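Local structure of nucleoside-diphosphate-sugar epimerase (Pseudomonas aeruginosa, 2X4G) at residues Leu25-Ala30 with Gly186-Gly191; Ala219-Arg224 with Phe318-Leu323. The protein probably uses an NAD-type cofactor in a Rossmann-type fold to act on nucleotide-linked sugars, though its substrate and reaction are unproven. All coordinates share one frame; numbering follows the deposited sequence.

Interaction 1: Leu25-Ala30 with Gly186-Gly191; sequences LGHHAA and GELDIG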
ATOM      1  N   LEU A  25     -22.139  -1.878  14.422  1.00 35.68           N
ATOM      2  CA  LEU A  25     -23.480  -2.050  13.911  1.00 35.69           C
ATOM      3  C   LEU A  25     -24.192  -3.242  14.600  1.00 36.16           C
ATOM      4  O   LEU A  25     -25.364  -3.169  14.907  1.00 36.73           O
ATOM      5  CB  LEU A  25     -23.451  -2.178  12.389  1.00 35.53           C
ATOM      6  CG  LEU A  25     -24.829  -2.318  11.743  1.00 36.26           C
ATOM      7  CD1 LEU A  25     -25.726  -1.098  12.061  1.00 34.25           C
ATOM      8  CD2 LEU A  25     -24.717  -2.613  10.220  1.00 35.33           C
ATOM      9  N   GLY A  26     -23.486  -4.325  14.879  1.00 36.75           N
ATOM     10  CA  GLY A  26     -24.082  -5.440  15.626  1.00 36.68           C
ATOM     11  C   GLY A  26     -24.528  -5.083  17.046  1.00 36.45           C
ATOM     12  O   GLY A  26     -25.541  -5.580  17.526  1.00 36.96           O
ATOM     13  N   HIS A  27     -23.770  -4.227  17.730  1.00 35.48           N
ATOM     14  CA  HIS A  27     -24.045  -3.908  19.121  1.00 34.33           C
ATOM     15  C   HIS A  27     -25.376  -3.200  19.154  1.00 33.90           C
ATOM     16  O   HIS A  27     -26.206  -3.441  20.031  1.00 33.73           O
ATOM     17  CB  HIS A  27     -22.925  -3.034  19.656  1.00 33.95           C
ATOM     18  CG  HIS A  27     -22.973  -2.786  21.130  1.00 33.44           C
ATOM     19  ND1 HIS A  27     -21.897  -2.269  21.819  1.00 32.95           N
ATOM     20  CD2 HIS A  27     -23.955  -2.955  22.044  1.00 34.65           C
ATOM     21  CE1 HIS A  27     -22.213  -2.137  23.093  1.00 32.99           C
ATOM     22  NE2 HIS A  27     -23.459  -2.538  23.256  1.00 34.81           N
ATOM     23  N   HIS A  28     -25.579  -2.334  18.169  1.00 33.79           N
ATOM     24  CA  HIS A  28     -26.824  -1.552  18.048  1.00 33.37           C
ATOM     25  C   HIS A  28     -27.985  -2.426  17.518  1.00 33.84           C
ATOM     26  O   HIS A  28     -29.135  -2.190  17.865  1.00 35.55           O
ATOM     27  CB  HIS A  28     -26.612  -0.315  17.162  1.00 32.59           C
ATOM     28  CG  HIS A  28     -25.829   0.790  17.818  1.00 31.01           C
ATOM     29  ND1 HIS A  28     -26.396   1.699  18.690  1.00 30.09           N
ATOM     30  CD2 HIS A  28     -24.530   1.162  17.689  1.00 30.03           C
ATOM     31  CE1 HIS A  28     -25.476   2.560  19.089  1.00 29.98           C
ATOM     32  NE2 HIS A  28     -24.333   2.258  18.493  1.00 29.67           N
ATOM     33  N   ALA A  29     -27.723  -3.450  16.716  1.00 33.54           N
ATOM     34  CA  ALA A  29     -28.802  -4.403  16.405  1.00 33.74           C
ATOM     35  C   ALA A  29     -29.225  -5.078  17.708  1.00 34.38           C
ATOM     36  O   ALA A  29     -30.404  -5.134  18.021  1.00 34.83           O
ATOM     37  CB  ALA A  29     -28.375  -5.423  15.397  1.00 32.87           C
ATOM     38  N   ALA A  30     -28.249  -5.556  18.477  1.00 34.61           N
ATOM     39  CA  ALA A  30     -28.514  -6.246  19.729  1.00 35.00           C
ATOM     40  C   ALA A  30     -29.408  -5.395  20.637  1.00 35.23           C
ATOM     41  O   ALA A  30     -30.462  -5.849  21.102  1.00 35.92           O
ATOM     42  CB  ALA A  30     -27.220  -6.591  20.421  1.00 35.05           C
ATOM     43  N   GLY A 186     -21.694   6.739  15.182  1.00 34.11           N
ATOM     44  CA  GLY A 186     -22.353   6.846  16.477  1.00 34.41           C
ATOM     45  C   GLY A 186     -21.501   6.439  17.644  1.00 34.64           C
ATOM     46  O   GLY A 186     -20.302   6.349  17.540  1.00 34.44           O
ATOM     47  N   GLU A 187     -22.132   6.195  18.778  1.00 35.58           N
ATOM     48  CA  GLU A 187     -21.388   5.737  19.959  1.00 36.60           C
ATOM     49  C   GLU A 187     -21.154   4.214  19.951  1.00 36.52           C
ATOM     50  O   GLU A 187     -21.792   3.463  19.209  1.00 36.44           O
ATOM     51  CB  GLU A 187     -22.084   6.170  21.238  1.00 36.93           C
ATOM     52  CG  GLU A 187     -23.505   5.680  21.385  1.00 39.44           C
ATOM     53  CD  GLU A 187     -24.163   6.138  22.679  1.00 44.53           C
ATOM     54  OE1 GLU A 187     -23.529   6.887  23.455  1.00 48.60           O
ATOM     55  OE2 GLU A 187     -25.339   5.771  22.912  1.00 48.05           O
ATOM     56  N   LEU A 188     -20.230   3.780  20.785  1.00 37.16           N
ATOM     57  CA  LEU A 188     -19.840   2.377  20.890  1.00 38.08           C
ATOM     58  C   LEU A 188     -19.009   1.882  19.705  1.00 38.89           C
ATOM     59  O   LEU A 188     -19.134   0.749  19.333  1.00 39.63           O
ATOM     60  CB  LEU A 188     -21.071   1.470  21.114  1.00 37.34           C
ATOM     61  CG  LEU A 188     -22.100   1.958  22.155  1.00 36.70           C
ATOM     62  CD1 LEU A 188     -23.229   0.971  22.342  1.00 35.49           C
ATOM     63  CD2 LEU A 188     -21.454   2.294  23.492  1.00 34.33           C
ATOM     64  N   ASP A 189     -18.139   2.711  19.132  1.00 40.26           N
ATOM     65  CA  ASP A 189     -17.388   2.338  17.913  1.00 40.79           C
ATOM     66  C   ASP A 189     -15.959   2.014  18.324  1.00 42.03           C
ATOM     67  O   ASP A 189     -15.112   2.892  18.371  1.00 42.57           O
ATOM     68  CB  ASP A 189     -17.426   3.499  16.903  1.00 40.58           C
ATOM     69  CG  ASP A 189     -16.814   3.145  15.552  1.00 41.55           C
ATOM     70  OD1 ASP A 189     -16.626   1.948  15.269  1.00 40.70           O
ATOM     71  OD2 ASP A 189     -16.534   4.074  14.752  1.00 43.71           O
ATOM     72  N   ILE A 190     -15.675   0.758  18.640  1.00 43.00           N
ATOM     73  CA  ILE A 190     -14.468   0.479  19.407  1.00 44.31           C
ATOM     74  C   ILE A 190     -13.168   0.741  18.677  1.00 44.73           C
ATOM     75  O   ILE A 190     -12.282   1.403  19.215  1.00 46.37           O
ATOM     76  CB  ILE A 190     -14.391  -0.926  19.930  1.00 44.95           C
ATOM     77  CG1 ILE A 190     -15.593  -1.251  20.771  1.00 45.79           C
ATOM     78  CG2 ILE A 190     -13.168  -1.074  20.858  1.00 46.42           C
ATOM     79  CD1 ILE A 190     -15.174  -2.124  21.958  1.00 49.29           C
ATOM     80  N   GLY A 191     -13.012   0.223  17.480  1.00 44.29           N
ATOM     81  CA  GLY A 191     -11.728   0.414  16.782  1.00 44.93           C
ATOM     82  C   GLY A 191     -11.024   1.759  17.030  1.00 44.91           C
ATOM     83  O   GLY A 191      -9.957   1.800  17.648  1.00 45.72           O
TER
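His-28 NE2 donates a hydrogen bond to Glu-187 O at 2.9 Å, the one hydrogen bond between helix segment 25-30 and the irregular loop 186-191. The bond is nearly straight, with 167° at the hydrogen, and the oxygen lies at the edge of the imidazole in the plane of the ring. On the acceptor side the donor comes in tilted by 29° from the carbonyl plane. With a carbonyl oxygen as acceptor, NE2 must be the protonated nitrogen of this bond. One residue along, a nonpolar contact takes over. Leu-188 turns one methyl, CD1, onto a face of the His-27 ring, 3.5 Å from the centroid, in a CH-pi contact offset toward the rim, near CE1 and ND1. His-27 reaches this methyl with CG anti to the backbone N (chi1 -172°), while its NE2 is hydrogen-bonded to Tyr-55. Two consecutive histidines thus hold the loop differently, one by its edge and one by its face. The loop leaves strand 176-185 of the Rossmann-type sheet and faces helix 24-35; Trp-333 of helix 323-336 packs on Glu-187 and Leu-188, and helix 219-232 touches His-28 through Ala-219 and Ala-220.

Interaction 2: Ala219-Arg224 with Phe318-Leu323; sequences AAEAGR and FSTTAL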
ATOM      1  N   ALA A 219     -25.920   5.311  14.270  1.00 33.84           N
ATOM      2  CA  ALA A 219     -25.738   3.927  14.622  1.00 33.83           C
ATOM      3  C   ALA A 219     -26.991   3.358  15.282  1.00 34.04           C
ATOM      4  O   ALA A 219     -27.444   2.266  14.923  1.00 33.81           O
ATOM      5  CB  ALA A 219     -24.541   3.766  15.532  1.00 33.08           C
ATOM      6  N   ALA A 220     -27.533   4.089  16.252  1.00 34.51           N
ATOM      7  CA  ALA A 220     -28.689   3.604  17.014  1.00 35.00           C
ATOM      8  C   ALA A 220     -29.817   3.270  16.058  1.00 35.27           C
ATOM      9  O   ALA A 220     -30.435   2.230  16.182  1.00 36.24           O
ATOM     10  CB  ALA A 220     -29.153   4.639  18.075  1.00 34.79           C
ATOM     11  N   GLU A 221     -30.052   4.137  15.085  1.00 35.63           N
ATOM     12  CA  GLU A 221     -31.117   3.922  14.117  1.00 36.52           C
ATOM     13  C   GLU A 221     -30.813   2.750  13.208  1.00 35.70           C
ATOM     14  O   GLU A 221     -31.695   1.914  12.987  1.00 36.59           O
ATOM     15  CB  GLU A 221     -31.395   5.172  13.256  1.00 37.04           C
ATOM     16  CG  GLU A 221     -31.441   6.448  14.042  1.00 40.72           C
ATOM     17  CD  GLU A 221     -32.605   7.341  13.704  1.00 44.64           C
ATOM     18  OE1 GLU A 221     -33.701   7.083  14.234  1.00 49.24           O
ATOM     19  OE2 GLU A 221     -32.412   8.327  12.962  1.00 47.77           O
ATOM     20  N   ALA A 222     -29.596   2.691  12.668  1.00 34.94           N
ATOM     21  CA  ALA A 222     -29.243   1.630  11.708  1.00 34.65           C
ATOM     22  C   ALA A 222     -29.532   0.253  12.321  1.00 34.43           C
ATOM     23  O   ALA A 222     -30.044  -0.632  11.661  1.00 33.80           O
ATOM     24  CB  ALA A 222     -27.802   1.755  11.257  1.00 33.92           C
ATOM     25  N   GLY A 223     -29.250   0.108  13.607  1.00 34.70           N
ATOM     26  CA  GLY A 223     -29.641  -1.087  14.359  1.00 35.31           C
ATOM     27  C   GLY A 223     -31.133  -1.375  14.363  1.00 35.90           C
ATOM     28  O   GLY A 223     -31.546  -2.521  14.274  1.00 36.04           O
ATOM     29  N   ARG A 224     -31.948  -0.341  14.485  1.00 36.51           N
ATOM     30  CA  ARG A 224     -33.378  -0.530  14.460  1.00 37.92           C
ATOM     31  C   ARG A 224     -33.839  -0.886  13.047  1.00 38.16           C
ATOM     32  O   ARG A 224     -34.705  -1.749  12.857  1.00 39.09           O
ATOM     33  CB  ARG A 224     -34.077   0.711  15.002  1.00 38.74           C
ATOM     34  CG  ARG A 224     -33.757   0.932  16.510  1.00 41.37           C
ATOM     35  CD  ARG A 224     -34.662   1.933  17.212  1.00 42.12           C
ATOM     36  NE  ARG A 224     -34.211   3.285  16.929  1.00 44.67           N
ATOM     37  CZ  ARG A 224     -33.432   4.024  17.723  1.00 48.42           C
ATOM     38  NH1 ARG A 224     -32.986   3.574  18.903  1.00 47.68           N
ATOM     39  NH2 ARG A 224     -33.093   5.247  17.325  1.00 50.34           N
ATOM     40  N   PHE A 318     -37.265   5.020   8.758  1.00 43.09           N
ATOM     41  CA  PHE A 318     -36.571   6.203   8.290  1.00 42.59           C
ATOM     42  C   PHE A 318     -35.957   6.936   9.482  1.00 41.89           C
ATOM     43  O   PHE A 318     -36.431   6.803  10.599  1.00 42.22           O
ATOM     44  CB  PHE A 318     -37.526   7.121   7.490  1.00 43.47           C
ATOM     45  CG  PHE A 318     -38.696   7.634   8.280  1.00 42.05           C
ATOM     46  CD1 PHE A 318     -38.587   8.790   9.031  1.00 40.93           C
ATOM     47  CD2 PHE A 318     -39.904   6.980   8.254  1.00 42.57           C
ATOM     48  CE1 PHE A 318     -39.646   9.269   9.745  1.00 40.46           C
ATOM     49  CE2 PHE A 318     -40.983   7.467   8.972  1.00 42.17           C
ATOM     50  CZ  PHE A 318     -40.845   8.608   9.719  1.00 41.08           C
ATOM     51  N   SER A 319     -34.936   7.739   9.219  1.00 41.62           N
ATOM     52  CA  SER A 319     -34.207   8.448  10.258  1.00 41.35           C
ATOM     53  C   SER A 319     -34.983   9.651  10.735  1.00 41.59           C
ATOM     54  O   SER A 319     -35.672  10.304   9.950  1.00 41.78           O
ATOM     55  CB  SER A 319     -32.852   8.914   9.725  1.00 41.41           C
ATOM     56  OG  SER A 319     -32.061   9.525  10.737  1.00 43.62           O
ATOM     57  N   THR A 320     -34.875   9.913  12.037  1.00 40.97           N
ATOM     58  CA  THR A 320     -35.460  11.098  12.657  1.00 41.06           C
ATOM     59  C   THR A 320     -34.430  11.923  13.440  1.00 40.50           C
ATOM     60  O   THR A 320     -34.754  12.991  13.931  1.00 41.29           O
ATOM     61  CB  THR A 320     -36.698  10.721  13.557  1.00 41.30           C
ATOM     62  OG1 THR A 320     -36.392   9.634  14.426  1.00 40.50           O
ATOM     63  CG2 THR A 320     -37.849  10.282  12.711  1.00 41.99           C
ATOM     64  N   THR A 321     -33.186  11.450  13.506  1.00 39.53           N
ATOM     65  CA  THR A 321     -32.132  12.047  14.341  1.00 39.15           C
ATOM     66  C   THR A 321     -31.360  13.123  13.574  1.00 39.30           C
ATOM     67  O   THR A 321     -30.943  12.905  12.458  1.00 39.07           O
ATOM     68  CB  THR A 321     -31.140  10.946  14.860  1.00 38.37           C
ATOM     69  OG1 THR A 321     -31.888   9.877  15.450  1.00 39.15           O
ATOM     70  CG2 THR A 321     -30.176  11.473  15.896  1.00 36.05           C
ATOM     71  N   ALA A 322     -31.190  14.295  14.178  1.00 40.26           N
ATOM     72  CA  ALA A 322     -30.347  15.340  13.597  1.00 40.52           C
ATOM     73  C   ALA A 322     -28.938  14.800  13.498  1.00 40.00           C
ATOM     74  O   ALA A 322     -28.493  14.098  14.404  1.00 39.43           O
ATOM     75  CB  ALA A 322     -30.360  16.581  14.455  1.00 40.39           C
ATOM     76  N   LEU A 323     -28.257  15.121  12.399  1.00 40.64           N
ATOM     77  CA  LEU A 323     -26.859  14.724  12.182  1.00 40.84           C
ATOM     78  C   LEU A 323     -25.910  15.205  13.248  1.00 41.75           C
ATOM     79  O   LEU A 323     -24.944  14.546  13.521  1.00 41.36           O
ATOM     80  CB  LEU A 323     -26.335  15.277  10.855  1.00 41.11           C
ATOM     81  CG  LEU A 323     -24.918  14.848  10.462  1.00 39.64           C
ATOM     82  CD1 LEU A 323     -24.781  13.313  10.488  1.00 36.10           C
ATOM     83  CD2 LEU A 323     -24.601  15.411   9.088  1.00 38.09           C
TER
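Glu-221 OE2 accepts hydrogen bonds from three groups of the loop 318-323, a compact example of a carboxylate oxygen organising an irregular segment. Ser-319 OG donates to Glu-221 OE2 at 2.6 Å, nearly along the C-O axis of that oxygen. Thr-320 N, 3.1 Å from Glu-221 OE2, uses the syn lone pair, on the side of the other carboxylate oxygen. Thr-321 N lies 3.3 Å from Glu-221 OE2, above the carboxylate plane and 37° out of it. Both backbone bonds are bent, as expected when successive amides converge on one atom. Thr-321 OG1 adds at most a weak bond to Glu-221 OE2. The anti placement of the serine OG relative to its backbone N (chi1 -176°) puts it on the carboxylate oxygen of Glu-221. Glu-221 itself bends at chi2 (-134°) on its way from the helix, and its chain runs past that of Thr-321 in the opposite direction. On the helix side, Arg-224 NH2 makes a long salt bridge of 3.6 Å to Glu-221 OE1, which lies at the edge of the guanidinium, in its plane. Farther out, Thr-321 packs on Asp-218 of strand 213-218 and on Thr-326 and Arg-329 of helix 323-336. Such a concentration of donors would be expected to stabilise the ionised carboxylate, fixing the loop to helix 219-232 just before helix 323-336 begins.

Helix 219-232 joins the two contacts, whose centres lie about 13 Å apart. Its N-terminal part, 219-224, directs Glu-221 toward interaction 2 and presents small alanines to interaction 1: Ala-219 CB lies 3.3 Å from His-28 NE2, and Ala-222 CB packs 3.6 Å from Leu-25 CD1. Helix 323-336 provides a second connection, since it follows the loop of interaction 2 and carries Arg-329, which touches both Thr-321 and Glu-187. Together the contacts illustrate how segments distant in sequence are gathered around a Rossmann-type core. Segment 25-30 lies near the N-terminal end of helix 24-35, right after the strand-to-helix turn that in Rossmann folds of this family usually lies against the dinucleotide pyrophosphate.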